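Local coordinates for protein superoxide dismutase [Mn/Fe] (Aeropyrum pernix, PDB 3AK1) that catalyses the dismutation of superoxide to molecular oxygen and hydrogen peroxide, as a member of the iron/manganese superoxide dismutase family, at residues F69-A74 with V147-V152. Numbering follows the deposited sequence.
Sequences FSFNYA and VEKHNV. With EDO (1,2-ethanediol), chain R.
Ser70 turns OG away from its own backbone N (chi1 166°) toward Asn151, whose chi1 of 63° places CG between its backbone N and carbonyl carbon and sends the amide at the helix. ND2 of Asn151 donates to OG of Ser70 at 2.9 Å, nearly straight and in the amide plane. The same hydroxyl is also hydrogen-bonded to the carbonyl oxygen of Leu153 of the second subunit, so this bond sits right at an interface. OD1 of Asn151 looks at the edge of the Phe71 ring, the amide and ring planes standing 73° apart. Put an alanine here in place of Asn151 and the amide is gone; Ser70 OG would probably lose this donor, keeping the tie to Leu153 of the second subunit, and a gap would be likely to open beside the Phe71 edge.

His150 ND1 lies over one face of the Phe71 ring, offset toward the rim, 3.6 Å from Phe71 CE1; the two rings are oblique, centroids 4.8 Å apart. Lys149 runs across Phe71 at about a right angle, its CE 3.9 Å from CD1 of the ring, before its NZ reaches Glu126 of the third subunit. One turn along the helix from Ser70, Ala74 CB sits 3.2 Å from His150 O and also touches His150 CB. His150 itself stacks on Trp167 and meets Tyr39 edge-to-face.

Asn151 N and Val152 N both point weak bonds at Glu148 O, the pattern of a classic beta bulge. Helix 62-82 of the alpha-hairpin domain packs against the loop 149-151 that follows strand 141-148 of the C-terminal domain, the two-domain build of iron/manganese superoxide dismutases, with His150 probably beside the metal site.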
loop_
_atom_site.group_PDB
_atom_site.type_symbol
_atom_site.label_atom_id
_atom_site.label_comp_id
_atom_site.label_asym_id
_atom_site.label_seq_id
_atom_site.Cartn_x
_atom_site.Cartn_y
_atom_site.Cartn_z
ATOM N N PHE B 69 12.515 -8.394 0.361
ATOM C CA PHE B 69 12.409 -9.630 1.125
ATOM C C PHE B 69 10.950 -9.919 1.462
ATOM O O PHE B 69 10.463 -11.043 1.264
ATOM C CB PHE B 69 13.233 -9.578 2.415
ATOM C CG PHE B 69 12.974 -10.746 3.329
ATOM C CD1 PHE B 69 12.128 -10.612 4.432
ATOM C CD2 PHE B 69 13.541 -11.990 3.061
ATOM C CE1 PHE B 69 11.878 -11.695 5.271
ATOM C CE2 PHE B 69 13.284 -13.083 3.891
ATOM C CZ PHE B 69 12.458 -12.931 4.992
ATOM N N SER B 70 10.259 -8.891 1.941
ATOM C CA SER B 70 8.874 -9.031 2.359
ATOM C C SER B 70 8.034 -9.567 1.213
ATOM O O SER B 70 7.324 -10.546 1.399
ATOM C CB SER B 70 8.340 -7.686 2.848
ATOM O OG SER B 70 6.931 -7.713 2.950
ATOM N N PHE B 71 8.117 -8.936 0.043
ATOM C CA PHE B 71 7.309 -9.368 -1.108
ATOM C C PHE B 71 7.595 -10.806 -1.513
ATOM O O PHE B 71 6.671 -11.609 -1.682
ATOM C CB PHE B 71 7.502 -8.443 -2.316
ATOM C CG PHE B 71 6.789 -8.908 -3.569
ATOM C CD1 PHE B 71 5.434 -8.631 -3.771
ATOM C CD2 PHE B 71 7.473 -9.633 -4.539
ATOM C CE1 PHE B 71 4.782 -9.065 -4.926
ATOM C CE2 PHE B 71 6.847 -10.050 -5.692
ATOM C CZ PHE B 71 5.497 -9.776 -5.895
ATOM N N ASN B 72 8.873 -11.120 -1.675
ATOM C CA ASN B 72 9.285 -12.406 -2.205
ATOM C C ASN B 72 9.166 -13.536 -1.199
ATOM O O ASN B 72 8.752 -14.628 -1.560
ATOM C CB ASN B 72 10.696 -12.320 -2.779
ATOM C CG ASN B 72 10.750 -11.504 -4.039
ATOM O OD1 ASN B 72 10.274 -11.928 -5.082
ATOM N ND2 ASN B 72 11.322 -10.308 -3.950
ATOM N N TYR B 73 9.512 -13.285 0.059
ATOM C CA TYR B 73 9.259 -14.285 1.100
ATOM C C TYR B 73 7.763 -14.610 1.192
ATOM O O TYR B 73 7.386 -15.777 1.258
ATOM C CB TYR B 73 9.784 -13.843 2.475
ATOM C CG TYR B 73 9.409 -14.840 3.549
ATOM C CD1 TYR B 73 8.200 -14.739 4.237
ATOM C CD2 TYR B 73 10.261 -15.898 3.861
ATOM C CE1 TYR B 73 7.854 -15.669 5.212
ATOM C CE2 TYR B 73 9.929 -16.826 4.836
ATOM C CZ TYR B 73 8.723 -16.716 5.503
ATOM O OH TYR B 73 8.411 -17.637 6.474
ATOM N N ALA B 74 6.920 -13.583 1.196
ATOM C CA ALA B 74 5.467 -13.796 1.278
ATOM C C ALA B 74 4.983 -14.613 0.081
ATOM O O ALA B 74 4.204 -15.545 0.247
ATOM C CB ALA B 74 4.724 -12.487 1.356
ATOM N N VAL B 147 -5.535 -10.676 1.031
ATOM C CA VAL B 147 -4.166 -10.165 0.957
ATOM C C VAL B 147 -3.968 -9.604 -0.446
ATOM O O VAL B 147 -4.346 -10.244 -1.430
ATOM C CB VAL B 147 -3.133 -11.269 1.270
ATOM C CG1 VAL B 147 -1.692 -10.762 1.053
ATOM C CG2 VAL B 147 -3.325 -11.771 2.700
ATOM N N GLU B 148 -3.420 -8.396 -0.540
ATOM C CA GLU B 148 -3.071 -7.788 -1.833
ATOM C C GLU B 148 -1.600 -8.051 -2.124
ATOM O O GLU B 148 -0.800 -8.156 -1.195
ATOM C CB GLU B 148 -3.389 -6.291 -1.840
ATOM C CG GLU B 148 -4.909 -6.021 -1.837
ATOM C CD GLU B 148 -5.292 -4.539 -1.853
ATOM O OE1 GLU B 148 -6.473 -4.245 -1.578
ATOM O OE2 GLU B 148 -4.448 -3.662 -2.139
ATOM N N LYS B 149 -1.242 -8.176 -3.402
ATOM C CA LYS B 149 0.078 -8.697 -3.770
ATOM C C LYS B 149 0.323 -9.986 -2.972
ATOM O O LYS B 149 -0.492 -10.894 -3.018
ATOM C CB LYS B 149 1.173 -7.649 -3.548
ATOM C CG LYS B 149 1.048 -6.450 -4.487
ATOM C CD LYS B 149 1.802 -5.220 -3.984
ATOM C CE LYS B 149 3.283 -5.355 -4.136
ATOM N NZ LYS B 149 4.014 -4.160 -3.581
ATOM N N HIS B 150 1.418 -10.071 -2.225
ATOM C CA HIS B 150 1.637 -11.203 -1.318
ATOM C C HIS B 150 1.744 -10.730 0.123
ATOM O O HIS B 150 1.721 -11.534 1.045
ATOM C CB HIS B 150 2.920 -11.968 -1.674
ATOM C CG HIS B 150 2.915 -12.547 -3.049
ATOM N ND1 HIS B 150 3.960 -12.386 -3.931
ATOM C CD2 HIS B 150 1.982 -13.278 -3.699
ATOM C CE1 HIS B 150 3.675 -13.001 -5.063
ATOM N NE2 HIS B 150 2.480 -13.553 -4.946
ATOM N N ASN B 151 1.825 -9.419 0.293
ATOM C CA ASN B 151 2.333 -8.856 1.539
ATOM C C ASN B 151 1.658 -7.549 1.928
ATOM O O ASN B 151 2.265 -6.700 2.567
ATOM C CB ASN B 151 3.867 -8.648 1.457
ATOM C CG ASN B 151 4.275 -7.638 0.381
ATOM O OD1 ASN B 151 3.552 -7.418 -0.603
ATOM N ND2 ASN B 151 5.451 -7.036 0.557
ATOM N N VAL B 152 0.391 -7.388 1.553
ATOM C CA VAL B 152 -0.368 -6.185 1.906
ATOM C C VAL B 152 -1.688 -6.653 2.482
ATOM O O VAL B 152 -2.361 -7.492 1.872
ATOM C CB VAL B 152 -0.593 -5.259 0.685
ATOM C CG1 VAL B 152 -1.418 -4.022 1.062
ATOM C CG2 VAL B 152 0.744 -4.823 0.108
HETATM C C1 EDO R . -1.246 -3.363 -3.640
HETATM O O1 EDO R . -1.843 -2.660 -2.547
HETATM C C2 EDO R . -0.399 -2.426 -4.500
HETATM O O2 EDO R . 0.679 -1.862 -3.744
#